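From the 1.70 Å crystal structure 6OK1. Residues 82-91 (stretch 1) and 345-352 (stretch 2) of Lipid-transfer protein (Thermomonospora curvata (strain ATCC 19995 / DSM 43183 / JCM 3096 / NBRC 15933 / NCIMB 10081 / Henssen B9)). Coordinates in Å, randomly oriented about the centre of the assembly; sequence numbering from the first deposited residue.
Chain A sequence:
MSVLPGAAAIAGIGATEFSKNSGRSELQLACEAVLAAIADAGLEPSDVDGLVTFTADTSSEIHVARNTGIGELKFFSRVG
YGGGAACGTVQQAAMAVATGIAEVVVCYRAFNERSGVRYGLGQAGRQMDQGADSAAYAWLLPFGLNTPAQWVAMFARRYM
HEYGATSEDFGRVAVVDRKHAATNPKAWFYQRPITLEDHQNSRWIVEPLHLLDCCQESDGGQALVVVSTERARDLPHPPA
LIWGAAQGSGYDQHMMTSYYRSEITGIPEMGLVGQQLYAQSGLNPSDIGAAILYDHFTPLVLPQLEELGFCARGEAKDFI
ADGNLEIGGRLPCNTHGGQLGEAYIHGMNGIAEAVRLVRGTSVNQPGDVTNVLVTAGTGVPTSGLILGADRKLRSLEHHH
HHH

Stretch 1, residues 82-91: GGGAACGTVQ
Stretch 2, residues 345-352: IHGMNGIA

Packing alone joins these stretches: no hydrogen bond crosses between them, and 325 Å² is buried, both sides summed. Each stretch leads into a helix; the two helix axes approach to 9.8 Å, their N-to-C directions 59° apart. In register, Gly83 CA lies 4.4 Å from His346 CA, Ala86 CA 5.5 Å from Met348 CA, and Cys87 CA 7.4 Å from Ile351 CA.

Backbone comes closest at the turn. Ile345 to Met348 form a type I' turn, closed by Met348 N to Ile345 O (3.0 Å), with His346 at phi/psi 44/45 and Gly347, the N-cap, at 90/-18. Gly82 is at 56/-138; both glycines have a positive phi that favours glycine. Residues 83-85 have helical phi/psi. His346 (chi1 m, chi2 -168°) points toward stretch 1, its CB 3.9 Å from Gly83 CA. His346 O lies 3.4 Å from Ala86 CB. A CB on Gly347 would sit 3.1 Å from Ala86 CB, so glycine here, and only a methyl on Ala86, suit the approach.

The apolar packing centres on Ile351 (chi1 m, chi2 t), whose CD1 reaches Ala86 CB (4.1 Å), Cys87 SG (4.0 Å; chi1 m) and Val90 CG2 (4.1 Å; chi1 t). Met348 starts sideways, but its m, m, m rotamer brings SD to 3.8 Å from Ala86 CB.

The Thr89 hydroxyl (chi1 p) is satisfied within its stretch: OG1 donates to Ala86 O (2.8 Å), and OG1 also lies 3.7 Å from Met348 CE.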

ATOM      1  N   GLY A  82       8.470  -3.130   2.238  1.00 19.25           N
ATOM      2  CA  GLY A  82       9.536  -2.309   2.792  1.00 23.04           C
ATOM      3  C   GLY A  82      10.441  -1.764   1.705  1.00 21.62           C
ATOM      4  O   GLY A  82       9.990  -1.346   0.627  1.00 19.71           O
ATOM      5  N   GLY A  83      11.749  -1.800   1.973  1.00 19.53           N
ATOM      6  CA  GLY A  83      12.721  -1.276   1.025  1.00 18.53           C
ATOM      7  C   GLY A  83      12.768  -1.984  -0.313  1.00 18.30           C
ATOM      8  O   GLY A  83      13.352  -1.441  -1.262  1.00 20.70           O
ATOM      9  N   GLY A  84      12.157  -3.163  -0.433  1.00 19.21           N
ATOM     10  CA  GLY A  84      11.979  -3.758  -1.760  1.00 17.82           C
ATOM     11  C   GLY A  84      11.332  -2.796  -2.735  1.00 20.95           C
ATOM     12  O   GLY A  84      11.446  -2.928  -3.964  1.00 20.98           O
ATOM     13  N   ALA A  85      10.590  -1.831  -2.189  1.00 19.27           N
ATOM     14  CA  ALA A  85       9.771  -0.949  -2.991  1.00 16.96           C
ATOM     15  C   ALA A  85      10.495   0.245  -3.606  1.00 18.64           C
ATOM     16  O   ALA A  85       9.910   0.926  -4.455  1.00 19.75           O
ATOM     17  CB  ALA A  85       8.627  -0.400  -2.117  1.00 19.43           C
ATOM     18  N   ALA A  86      11.717   0.554  -3.178  1.00 20.78           N
ATOM     19  CA  ALA A  86      12.282   1.865  -3.468  1.00 21.53           C
ATOM     20  C   ALA A  86      12.289   2.165  -4.960  1.00 22.52           C
ATOM     21  O   ALA A  86      11.849   3.235  -5.391  1.00 21.46           O
ATOM     22  CB  ALA A  86      13.702   1.952  -2.898  1.00 20.65           C
ATOM     23  N   CYS A  87      12.811   1.239  -5.765  1.00 20.39           N
ATOM     24  CA  CYS A  87      12.873   1.473  -7.205  1.00 22.78           C
ATOM     25  C   CYS A  87      11.498   1.317  -7.855  1.00 21.23           C
ATOM     26  O   CYS A  87      11.207   1.977  -8.863  1.00 22.29           O
ATOM     27  CB  CYS A  87      13.888   0.521  -7.811  1.00 22.68           C
ATOM     28  SG  CYS A  87      15.592   0.964  -7.361  1.00 24.68           S
ATOM     29  N   GLY A  88      10.644   0.480  -7.267  1.00 20.72           N
ATOM     30  CA  GLY A  88       9.268   0.379  -7.719  1.00 21.12           C
ATOM     31  C   GLY A  88       8.502   1.685  -7.659  1.00 20.37           C
ATOM     32  O   GLY A  88       7.647   1.937  -8.516  1.00 19.82           O
ATOM     33  N   THR A  89       8.796   2.550  -6.674  1.00 21.98           N
ATOM     34  CA  THR A  89       8.076   3.822  -6.637  1.00 20.02           C
ATOM     35  C   THR A  89       8.407   4.644  -7.867  1.00 20.24           C
ATOM     36  O   THR A  89       7.540   5.314  -8.447  1.00 19.53           O
ATOM     37  CB  THR A  89       8.368   4.638  -5.367  1.00 19.90           C
ATOM     38  OG1 THR A  89       9.720   5.119  -5.371  1.00 21.43           O
ATOM     39  CG2 THR A  89       8.049   3.850  -4.104  1.00 20.76           C
ATOM     40  N   VAL A  90       9.661   4.562  -8.320  1.00 23.14           N
ATOM     41  CA  VAL A  90      10.053   5.268  -9.526  1.00 21.23           C
ATOM     42  C   VAL A  90       9.470   4.603 -10.775  1.00 22.19           C
ATOM     43  O   VAL A  90       9.090   5.300 -11.720  1.00 23.01           O
ATOM     44  CB  VAL A  90      11.582   5.375  -9.595  1.00 23.77           C
ATOM     45  CG1 VAL A  90      12.011   6.019 -10.926  1.00 23.14           C
ATOM     46  CG2 VAL A  90      12.102   6.204  -8.424  1.00 24.01           C
ATOM     47  N   GLN A  91       9.397   3.265 -10.817  1.00 20.81           N
ATOM     48  CA  GLN A  91       8.673   2.608 -11.905  1.00 21.23           C
ATOM     49  C   GLN A  91       7.243   3.121 -11.992  1.00 21.00           C
ATOM     50  O   GLN A  91       6.753   3.446 -13.083  1.00 21.31           O
ATOM     51  CB  GLN A  91       8.660   1.091 -11.749  1.00 22.07           C
ATOM     52  CG  GLN A  91       8.099   0.427 -12.996  1.00 21.82           C
ATOM     53  CD  GLN A  91       7.741  -1.000 -12.771  1.00 20.03           C
ATOM     54  OE1 GLN A  91       7.026  -1.317 -11.820  1.00 23.65           O
ATOM     55  NE2 GLN A  91       8.213  -1.881 -13.636  1.00 25.03           N
ATOM     56  N   ILE A 345      17.642   4.854   4.423  1.00 19.89           N
ATOM     57  CA  ILE A 345      16.344   5.388   4.031  1.00 21.38           C
ATOM     58  C   ILE A 345      15.675   4.383   3.089  1.00 23.88           C
ATOM     59  O   ILE A 345      15.065   4.748   2.072  1.00 21.36           O
ATOM     60  CB  ILE A 345      16.474   6.780   3.393  1.00 21.86           C
ATOM     61  CG1 ILE A 345      17.506   7.629   4.163  1.00 24.74           C
ATOM     62  CG2 ILE A 345      15.116   7.451   3.387  1.00 25.84           C
ATOM     63  CD1 ILE A 345      17.140   7.909   5.640  1.00 25.37           C
ATOM     64  N   HIS A 346      15.771   3.104   3.462  1.00 23.64           N
ATOM     65  CA  HIS A 346      15.157   1.991   2.740  1.00 21.03           C
ATOM     66  C   HIS A 346      15.362   2.134   1.232  1.00 21.12           C
ATOM     67  O   HIS A 346      14.433   1.904   0.438  1.00 21.02           O
ATOM     68  CB  HIS A 346      13.677   1.873   3.105  1.00 20.77           C
ATOM     69  CG  HIS A 346      13.439   1.519   4.540  1.00 24.88           C
ATOM     70  ND1 HIS A 346      12.206   1.120   5.014  1.00 32.15           N
ATOM     71  CD2 HIS A 346      14.274   1.505   5.608  1.00 27.17           C
ATOM     72  CE1 HIS A 346      12.295   0.873   6.311  1.00 39.26           C
ATOM     73  NE2 HIS A 346      13.537   1.104   6.695  1.00 27.21           N
ATOM     74  N   GLY A 347      16.599   2.480   0.834  1.00 23.98           N
ATOM     75  CA  GLY A 347      17.043   2.464  -0.551  1.00 24.54           C
ATOM     76  C   GLY A 347      16.830   3.753  -1.315  1.00 21.29           C
ATOM     77  O   GLY A 347      17.462   3.960  -2.358  1.00 22.84           O
ATOM     78  N   MET A 348      15.959   4.630  -0.820  1.00 20.40           N
ATOM     79  CA  MET A 348      15.614   5.822  -1.584  1.00 23.45           C
ATOM     80  C   MET A 348      16.799   6.749  -1.772  1.00 24.69           C
ATOM     81  O   MET A 348      16.953   7.354  -2.844  1.00 23.98           O
ATOM     82  CB  MET A 348      14.463   6.541  -0.897  1.00 20.34           C
ATOM     83  CG  MET A 348      13.189   5.744  -0.924  1.00 20.75           C
ATOM     84  SD  MET A 348      12.477   5.511  -2.604  1.00 23.53           S
ATOM     85  CE  MET A 348      11.565   7.031  -2.827  1.00 27.07           C
ATOM     86  N   ASN A 349      17.645   6.883  -0.745  1.00 24.65           N
ATOM     87  CA  ASN A 349      18.828   7.716  -0.883  1.00 21.80           C
ATOM     88  C   ASN A 349      19.830   7.131  -1.875  1.00 25.17           C
ATOM     89  O   ASN A 349      20.599   7.885  -2.466  1.00 23.99           O
ATOM     90  CB  ASN A 349      19.488   7.975   0.486  1.00 25.48           C
ATOM     91  CG  ASN A 349      19.794   6.698   1.262  1.00 21.46           C
ATOM     92  OD1 ASN A 349      18.978   5.793   1.330  1.00 21.70           O
ATOM     93  ND2 ASN A 349      20.974   6.646   1.888  1.00 21.26           N
ATOM     94  N   GLY A 350      19.772   5.827  -2.143  1.00 24.55           N
ATOM     95  CA  GLY A 350      20.612   5.263  -3.186  1.00 24.66           C
ATOM     96  C   GLY A 350      20.170   5.668  -4.578  1.00 23.39           C
ATOM     97  O   GLY A 350      21.000   5.851  -5.472  1.00 24.66           O
ATOM     98  N   ILE A 351      18.861   5.791  -4.792  1.00 22.72           N
ATOM     99  CA  ILE A 351      18.396   6.287  -6.084  1.00 21.47           C
ATOM    100  C   ILE A 351      18.907   7.703  -6.294  1.00 28.67           C
ATOM    101  O   ILE A 351      19.351   8.059  -7.383  1.00 24.36           O
ATOM    102  CB  ILE A 351      16.854   6.203  -6.176  1.00 22.48           C
ATOM    103  CG1 ILE A 351      16.383   4.752  -5.967  1.00 21.73           C
ATOM    104  CG2 ILE A 351      16.381   6.698  -7.525  1.00 22.88           C
ATOM    105  CD1 ILE A 351      14.857   4.560  -5.852  1.00 24.08           C
ATOM    106  N   ALA A 352      18.877   8.527  -5.248  1.00 24.48           N
ATOM    107  CA  ALA A 352      19.390   9.891  -5.374  1.00 27.90           C
ATOM    108  C   ALA A 352      20.860   9.893  -5.779  1.00 28.16           C
ATOM    109  O   ALA A 352      21.273  10.695  -6.620  1.00 27.46           O
ATOM    110  CB  ALA A 352      19.189  10.635  -4.063  1.00 26.26           C
TER